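DNA polymerase (Bacillus phage phi29, PDB 2PY5) replicates the viral genome by protein-primed, highly processive strand-displacement DNA synthesis and proofreads it with a 3'-5' exonuclease. Local coordinates at residues 29-40 with 167-178. The protein carries 2 engineered substitutions. Residues are numbered along the deposited sequence; the frame is centred on the assembly and turned at random.
Sequences YMNIEDHSEYKI and KNDIQIIAEALL
The Tyr38 ring carries the Lys167 side chain over one face. Lys167 CE sits 3.9 Å from the Tyr38 ring centroid, off its centre, in a CH-pi contact. The straight lysine chain runs across the tyrosine nearly at right angles. Lys167 NZ then makes a weak hydrogen bond to Tyr38 OH, at 3.2 Å. That hydroxyl is also hydrogen-bonded to Tyr163 OH. The Tyr29 ring has Lys39 N above one face and stacks with Trp50. The His35 ring has Asn31 O and Ile32 CA at its edge, in plane. Glu175 CG approaches this ring obliquely, 3.5 Å from His35 CE1. Ala174 CB lies 3.6 Å from His35 NE2. His35 NE2 also gives a weak, bent hydrogen bond to Ile32 O (2.7 Å, 119°), which ties the ring to its own loop.

Apolar groups fill the middle. Met30 runs out with CG anti to the backbone N (chi1 177°), which carries Met30 SD to 3.6 Å from Gln171 CB. A bend at chi3 then brings Met30 CE beside the Gln171 side chain. Ile170 CD1 packs on Met30 CB. Ile32 CD1 touches Leu177 CD1 at 3.8 Å, while Ile32 CG2 packs on Leu178 CB. Ile40 CD1 packs against Lys167 CB.

The contact packs helix 160-182, which carries the magnesium ligand Asp169, on the exonuclease-domain sheet's edge hairpin. With its one cross-contact hydrogen bond weak, the fit depends mainly on apolar packing.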
ATOM      1  N   TYR F  29      -1.807 -23.819 -13.365  1.00 30.14           N
ATOM      2  CA  TYR F  29      -0.400 -23.488 -13.099  1.00 29.82           C
ATOM      3  C   TYR F  29       0.371 -23.303 -14.384  1.00 29.77           C
ATOM      4  O   TYR F  29       0.059 -23.915 -15.377  1.00 29.46           O
ATOM      5  CB  TYR F  29       0.287 -24.521 -12.185  1.00 31.20           C
ATOM      6  CG  TYR F  29       0.485 -25.912 -12.753  1.00 32.23           C
ATOM      7  CD1 TYR F  29       1.488 -26.175 -13.706  1.00 33.26           C
ATOM      8  CD2 TYR F  29      -0.295 -26.971 -12.316  1.00 33.74           C
ATOM      9  CE1 TYR F  29       1.684 -27.452 -14.219  1.00 33.88           C
ATOM     10  CE2 TYR F  29      -0.103 -28.253 -12.821  1.00 32.12           C
ATOM     11  CZ  TYR F  29       0.903 -28.485 -13.769  1.00 33.17           C
ATOM     12  OH  TYR F  29       1.104 -29.747 -14.290  1.00 36.10           O
ATOM     13  N   MET F  30       1.379 -22.430 -14.347  1.00 29.49           N
ATOM     14  CA  MET F  30       2.201 -22.135 -15.516  1.00 30.51           C
ATOM     15  C   MET F  30       3.628 -21.840 -15.047  1.00 30.43           C
ATOM     16  O   MET F  30       3.830 -21.014 -14.175  1.00 31.58           O
ATOM     17  CB  MET F  30       1.639 -20.934 -16.293  1.00 31.77           C
ATOM     18  CG  MET F  30       2.491 -20.535 -17.489  1.00 32.89           C
ATOM     19  SD  MET F  30       1.768 -19.270 -18.548  1.00 34.10           S
ATOM     20  CE  MET F  30       0.573 -20.224 -19.464  1.00 33.32           C
ATOM     21  N   ASN F  31       4.600 -22.527 -15.665  1.00 30.32           N
ATOM     22  CA  ASN F  31       6.029 -22.356 -15.375  1.00 31.45           C
ATOM     23  C   ASN F  31       6.429 -20.936 -15.804  1.00 32.72           C
ATOM     24  O   ASN F  31       6.287 -20.574 -16.963  1.00 31.33           O
ATOM     25  CB  ASN F  31       6.784 -23.438 -16.144  1.00 32.02           C
ATOM     26  CG  ASN F  31       8.268 -23.512 -15.824  1.00 30.29           C
ATOM     27  OD1 ASN F  31       8.879 -24.585 -15.943  1.00 36.51           O
ATOM     28  ND2 ASN F  31       8.855 -22.413 -15.467  1.00 29.59           N
ATOM     29  N   ILE F  32       6.885 -20.148 -14.836  1.00 33.32           N
ATOM     30  CA  ILE F  32       7.229 -18.734 -15.035  1.00 34.83           C
ATOM     31  C   ILE F  32       8.374 -18.562 -16.027  1.00 36.94           C
ATOM     32  O   ILE F  32       8.439 -17.557 -16.755  1.00 36.54           O
ATOM     33  CB  ILE F  32       7.567 -18.088 -13.663  1.00 35.69           C
ATOM     34  CG1 ILE F  32       6.290 -17.947 -12.841  1.00 35.38           C
ATOM     35  CG2 ILE F  32       8.239 -16.712 -13.804  1.00 34.53           C
ATOM     36  CD1 ILE F  32       6.526 -17.556 -11.375  1.00 38.42           C
ATOM     37  N   GLU F  33       9.261 -19.549 -16.064  1.00 34.94           N
ATOM     38  CA  GLU F  33      10.409 -19.534 -16.978  1.00 39.84           C
ATOM     39  C   GLU F  33      10.068 -20.076 -18.357  1.00 39.54           C
ATOM     40  O   GLU F  33      10.686 -19.675 -19.333  1.00 42.84           O
ATOM     41  CB  GLU F  33      11.580 -20.325 -16.382  1.00 40.37           C
ATOM     42  CG  GLU F  33      12.059 -19.784 -15.041  1.00 44.36           C
ATOM     43  CD  GLU F  33      13.230 -20.572 -14.482  1.00 46.45           C
ATOM     44  OE1 GLU F  33      13.042 -21.763 -14.157  1.00 49.23           O
ATOM     45  OE2 GLU F  33      14.341 -19.995 -14.372  1.00 51.22           O
ATOM     46  N   ASP F  34       9.098 -20.990 -18.436  1.00 37.49           N
ATOM     47  CA  ASP F  34       8.690 -21.612 -19.688  1.00 37.68           C
ATOM     48  C   ASP F  34       7.176 -21.622 -19.768  1.00 37.98           C
ATOM     49  O   ASP F  34       6.517 -22.593 -19.359  1.00 36.30           O
ATOM     50  CB  ASP F  34       9.235 -23.045 -19.785  1.00 38.03           C
ATOM     51  CG  ASP F  34       8.749 -23.784 -21.028  1.00 40.70           C
ATOM     52  OD1 ASP F  34       8.233 -23.133 -21.970  1.00 39.97           O
ATOM     53  OD2 ASP F  34       8.876 -25.023 -21.060  1.00 38.73           O
ATOM     54  N   HIS F  35       6.625 -20.544 -20.322  1.00 37.72           N
ATOM     55  CA  HIS F  35       5.176 -20.341 -20.318  1.00 40.81           C
ATOM     56  C   HIS F  35       4.450 -21.385 -21.171  1.00 38.77           C
ATOM     57  O   HIS F  35       3.227 -21.398 -21.213  1.00 44.59           O
ATOM     58  CB  HIS F  35       4.798 -18.895 -20.737  1.00 36.76           C
ATOM     59  CG  HIS F  35       5.458 -17.826 -19.916  1.00 36.11           C
ATOM     60  ND1 HIS F  35       5.606 -16.534 -20.371  1.00 37.52           N
ATOM     61  CD2 HIS F  35       6.035 -17.859 -18.693  1.00 39.46           C
ATOM     62  CE1 HIS F  35       6.238 -15.814 -19.457  1.00 38.59           C
ATOM     63  NE2 HIS F  35       6.509 -16.594 -18.427  1.00 39.88           N
ATOM     64  N   SER F  36       5.198 -22.277 -21.831  1.00 40.87           N
ATOM     65  CA  SER F  36       4.612 -23.393 -22.573  1.00 39.57           C
ATOM     66  C   SER F  36       4.239 -24.588 -21.681  1.00 38.84           C
ATOM     67  O   SER F  36       3.435 -25.431 -22.083  1.00 41.47           O
ATOM     68  CB  SER F  36       5.557 -23.858 -23.704  1.00 41.78           C
ATOM     69  OG  SER F  36       6.558 -24.754 -23.236  1.00 41.04           O
ATOM     70  N   GLU F  37       4.829 -24.666 -20.486  1.00 37.41           N
ATOM     71  CA  GLU F  37       4.506 -25.725 -19.525  1.00 35.05           C
ATOM     72  C   GLU F  37       3.414 -25.235 -18.583  1.00 34.37           C
ATOM     73  O   GLU F  37       3.662 -24.399 -17.698  1.00 34.79           O
ATOM     74  CB  GLU F  37       5.729 -26.116 -18.690  1.00 35.88           C
ATOM     75  CG  GLU F  37       5.448 -27.268 -17.732  1.00 37.02           C
ATOM     76  CD  GLU F  37       6.442 -27.385 -16.605  1.00 39.58           C
ATOM     77  OE1 GLU F  37       7.602 -26.932 -16.763  1.00 42.65           O
ATOM     78  OE2 GLU F  37       6.062 -27.954 -15.560  1.00 41.77           O
ATOM     79  N   TYR F  38       2.208 -25.751 -18.780  1.00 32.30           N
ATOM     80  CA  TYR F  38       1.076 -25.302 -18.002  1.00 31.03           C
ATOM     81  C   TYR F  38      -0.007 -26.371 -17.970  1.00 28.25           C
ATOM     82  O   TYR F  38      -0.034 -27.265 -18.808  1.00 30.72           O
ATOM     83  CB  TYR F  38       0.539 -23.976 -18.566  1.00 32.66           C
ATOM     84  CG  TYR F  38      -0.395 -24.148 -19.733  1.00 33.87           C
ATOM     85  CD1 TYR F  38      -1.767 -24.148 -19.539  1.00 34.93           C
ATOM     86  CD2 TYR F  38       0.087 -24.334 -21.010  1.00 38.88           C
ATOM     87  CE1 TYR F  38      -2.631 -24.313 -20.567  1.00 36.63           C
ATOM     88  CE2 TYR F  38      -0.781 -24.506 -22.068  1.00 37.11           C
ATOM     89  CZ  TYR F  38      -2.145 -24.501 -21.834  1.00 36.65           C
ATOM     90  OH  TYR F  38      -3.033 -24.672 -22.873  1.00 39.00           O
ATOM     91  N   LYS F  39      -0.886 -26.268 -16.983  1.00 28.84           N
ATOM     92  CA  LYS F  39      -2.014 -27.171 -16.892  1.00 29.03           C
ATOM     93  C   LYS F  39      -3.185 -26.491 -16.201  1.00 29.65           C
ATOM     94  O   LYS F  39      -3.011 -25.764 -15.220  1.00 30.50           O
ATOM     95  CB  LYS F  39      -1.626 -28.444 -16.142  1.00 31.10           C
ATOM     96  CG  LYS F  39      -2.761 -29.489 -16.154  1.00 35.89           C
ATOM     97  CD  LYS F  39      -2.310 -30.905 -15.846  1.00 39.80           C
ATOM     98  CE  LYS F  39      -3.514 -31.870 -15.785  1.00 41.03           C
ATOM     99  NZ  LYS F  39      -4.107 -32.185 -17.131  1.00 43.21           N
ATOM    100  N   ILE F  40      -4.371 -26.715 -16.751  1.00 31.00           N
ATOM    101  CA  ILE F  40      -5.620 -26.277 -16.140  1.00 31.76           C
ATOM    102  C   ILE F  40      -6.512 -27.496 -15.929  1.00 30.45           C
ATOM    103  O   ILE F  40      -6.662 -28.331 -16.828  1.00 31.46           O
ATOM    104  CB  ILE F  40      -6.312 -25.225 -17.028  1.00 32.49           C
ATOM    105  CG1 ILE F  40      -5.480 -23.936 -17.035  1.00 33.41           C
ATOM    106  CG2 ILE F  40      -7.743 -24.946 -16.552  1.00 32.19           C
ATOM    107  CD1 ILE F  40      -5.790 -23.015 -18.178  1.00 32.36           C
ATOM    108  N   LYS F 167      -6.003 -19.316 -18.185  1.00 31.20           N
ATOM    109  CA  LYS F 167      -4.690 -19.326 -18.806  1.00 33.03           C
ATOM    110  C   LYS F 167      -4.121 -17.905 -18.916  1.00 32.63           C
ATOM    111  O   LYS F 167      -2.932 -17.678 -18.677  1.00 32.51           O
ATOM    112  CB  LYS F 167      -4.766 -19.955 -20.197  1.00 34.25           C
ATOM    113  CG  LYS F 167      -3.413 -20.279 -20.775  1.00 35.38           C
ATOM    114  CD  LYS F 167      -3.539 -20.895 -22.126  1.00 37.79           C
ATOM    115  CE  LYS F 167      -2.183 -21.127 -22.742  1.00 38.45           C
ATOM    116  NZ  LYS F 167      -2.290 -21.768 -24.078  1.00 42.18           N
ATOM    117  N   ASN F 168      -4.975 -16.952 -19.269  1.00 32.79           N
ATOM    118  CA  ASN F 168      -4.546 -15.552 -19.396  1.00 32.85           C
ATOM    119  C   ASN F 168      -4.138 -14.996 -18.034  1.00 32.95           C
ATOM    120  O   ASN F 168      -3.098 -14.326 -17.909  1.00 34.01           O
ATOM    121  CB  ASN F 168      -5.669 -14.711 -20.006  1.00 33.72           C
ATOM    122  CG  ASN F 168      -5.291 -13.258 -20.172  1.00 38.40           C
ATOM    123  OD1 ASN F 168      -6.052 -12.363 -19.792  1.00 40.34           O
ATOM    124  ND2 ASN F 168      -4.118 -13.007 -20.755  1.00 38.17           N
ATOM    125  N   ASP F 169      -4.951 -15.256 -17.011  1.00 32.86           N
ATOM    126  CA  ASP F 169      -4.634 -14.792 -15.651  1.00 33.48           C
ATOM    127  C   ASP F 169      -3.280 -15.284 -15.174  1.00 31.64           C
ATOM    128  O   ASP F 169      -2.467 -14.491 -14.689  1.00 33.48           O
ATOM    129  CB  ASP F 169      -5.681 -15.246 -14.634  1.00 38.33           C
ATOM    130  CG  ASP F 169      -6.941 -14.423 -14.674  1.00 44.18           C
ATOM    131  OD1 ASP F 169      -7.021 -13.462 -15.466  1.00 48.06           O
ATOM    132  OD2 ASP F 169      -7.862 -14.748 -13.889  1.00 50.70           O
ATOM    133  N   ILE F 170      -3.029 -16.587 -15.286  1.00 31.47           N
ATOM    134  CA  ILE F 170      -1.743 -17.125 -14.813  1.00 31.40           C
ATOM    135  C   ILE F 170      -0.576 -16.672 -15.701  1.00 31.37           C
ATOM    136  O   ILE F 170       0.530 -16.500 -15.218  1.00 30.29           O
ATOM    137  CB  ILE F 170      -1.763 -18.670 -14.629  1.00 31.40           C
ATOM    138  CG1 ILE F 170      -1.945 -19.427 -15.962  1.00 32.17           C
ATOM    139  CG2 ILE F 170      -2.860 -19.043 -13.619  1.00 31.88           C
ATOM    140  CD1 ILE F 170      -2.122 -20.948 -15.770  1.00 32.46           C
ATOM    141  N   GLN F 171      -0.822 -16.438 -16.988  1.00 29.53           N
ATOM    142  CA  GLN F 171       0.248 -16.024 -17.892  1.00 30.76           C
ATOM    143  C   GLN F 171       0.624 -14.564 -17.668  1.00 31.43           C
ATOM    144  O   GLN F 171       1.786 -14.212 -17.814  1.00 29.72           O
ATOM    145  CB  GLN F 171      -0.130 -16.271 -19.360  1.00 30.82           C
ATOM    146  CG  GLN F 171       1.010 -15.930 -20.321  1.00 31.92           C
ATOM    147  CD  GLN F 171       0.818 -16.440 -21.736  1.00 33.84           C
ATOM    148  OE1 GLN F 171       1.415 -15.914 -22.678  1.00 39.30           O
ATOM    149  NE2 GLN F 171       0.007 -17.467 -21.893  1.00 33.92           N
ATOM    150  N   ILE F 172      -0.349 -13.715 -17.333  1.00 29.57           N
ATOM    151  CA  ILE F 172      -0.035 -12.307 -17.014  1.00 29.71           C
ATOM    152  C   ILE F 172       0.954 -12.254 -15.841  1.00 30.37           C
ATOM    153  O   ILE F 172       1.988 -11.571 -15.916  1.00 29.36           O
ATOM    154  CB  ILE F 172      -1.300 -11.505 -16.665  1.00 31.61           C
ATOM    155  CG1 ILE F 172      -2.115 -11.229 -17.928  1.00 31.06           C
ATOM    156  CG2 ILE F 172      -0.926 -10.168 -15.963  1.00 31.07           C
ATOM    157  CD1 ILE F 172      -3.568 -10.914 -17.650  1.00 31.41           C
ATOM    158  N   ILE F 173       0.635 -12.969 -14.765  1.00 30.99           N
ATOM    159  CA  ILE F 173       1.500 -12.981 -13.586  1.00 29.87           C
ATOM    160  C   ILE F 173       2.849 -13.681 -13.894  1.00 30.66           C
ATOM    161  O   ILE F 173       3.895 -13.203 -13.471  1.00 30.69           O
ATOM    162  CB  ILE F 173       0.789 -13.578 -12.358  1.00 31.87           C
ATOM    163  CG1 ILE F 173      -0.386 -12.677 -11.924  1.00 32.91           C
ATOM    164  CG2 ILE F 173       1.776 -13.762 -11.211  1.00 31.40           C
ATOM    165  CD1 ILE F 173      -0.009 -11.203 -11.591  1.00 33.56           C
ATOM    166  N   ALA F 174       2.830 -14.763 -14.669  1.00 29.88           N
ATOM    167  CA  ALA F 174       4.095 -15.380 -15.105  1.00 28.59           C
ATOM    168  C   ALA F 174       4.978 -14.403 -15.868  1.00 28.80           C
ATOM    169  O   ALA F 174       6.181 -14.332 -15.628  1.00 30.47           O
ATOM    170  CB  ALA F 174       3.834 -16.620 -15.966  1.00 28.33           C
ATOM    171  N   GLU F 175       4.395 -13.672 -16.816  1.00 29.34           N
ATOM    172  CA  GLU F 175       5.160 -12.730 -17.634  1.00 29.17           C
ATOM    173  C   GLU F 175       5.730 -11.591 -16.784  1.00 28.62           C
ATOM    174  O   GLU F 175       6.883 -11.193 -16.953  1.00 28.09           O
ATOM    175  CB  GLU F 175       4.300 -12.177 -18.770  1.00 29.88           C
ATOM    176  CG  GLU F 175       3.967 -13.240 -19.850  1.00 30.85           C
ATOM    177  CD  GLU F 175       3.010 -12.749 -20.931  1.00 35.53           C
ATOM    178  OE1 GLU F 175       2.344 -11.710 -20.731  1.00 42.96           O
ATOM    179  OE2 GLU F 175       2.932 -13.404 -21.994  1.00 37.43           O
ATOM    180  N   ALA F 176       4.902 -11.059 -15.892  1.00 27.92           N
ATOM    181  CA  ALA F 176       5.312  -9.930 -15.057  1.00 28.33           C
ATOM    182  C   ALA F 176       6.391 -10.355 -14.062  1.00 28.46           C
ATOM    183  O   ALA F 176       7.382  -9.647 -13.894  1.00 27.72           O
ATOM    184  CB  ALA F 176       4.113  -9.313 -14.326  1.00 29.75           C
ATOM    185  N   LEU F 177       6.203 -11.507 -13.419  1.00 29.64           N
ATOM    186  CA  LEU F 177       7.209 -11.988 -12.471  1.00 28.14           C
ATOM    187  C   LEU F 177       8.533 -12.304 -13.152  1.00 26.86           C
ATOM    188  O   LEU F 177       9.591 -12.002 -12.608  1.00 28.31           O
ATOM    189  CB  LEU F 177       6.732 -13.212 -11.716  1.00 27.50           C
ATOM    190  CG  LEU F 177       5.652 -12.961 -10.682  1.00 26.97           C
ATOM    191  CD1 LEU F 177       5.173 -14.282 -10.135  1.00 30.37           C
ATOM    192  CD2 LEU F 177       6.194 -12.076  -9.549  1.00 29.13           C
ATOM    193  N   LEU F 178       8.485 -12.890 -14.343  1.00 27.85           N
ATOM    194  CA  LEU F 178       9.731 -13.193 -15.046  1.00 28.32           C
ATOM    195  C   LEU F 178      10.527 -11.911 -15.359  1.00 27.40           C
ATOM    196  O   LEU F 178      11.753 -11.854 -15.158  1.00 26.97           O
ATOM    197  CB  LEU F 178       9.465 -14.007 -16.316  1.00 28.79           C
ATOM    198  CG  LEU F 178      10.739 -14.469 -17.032  1.00 28.46           C
ATOM    199  CD1 LEU F 178      11.590 -15.309 -16.112  1.00 30.64           C
ATOM    200  CD2 LEU F 178      10.389 -15.223 -18.283  1.00 30.70           C
TER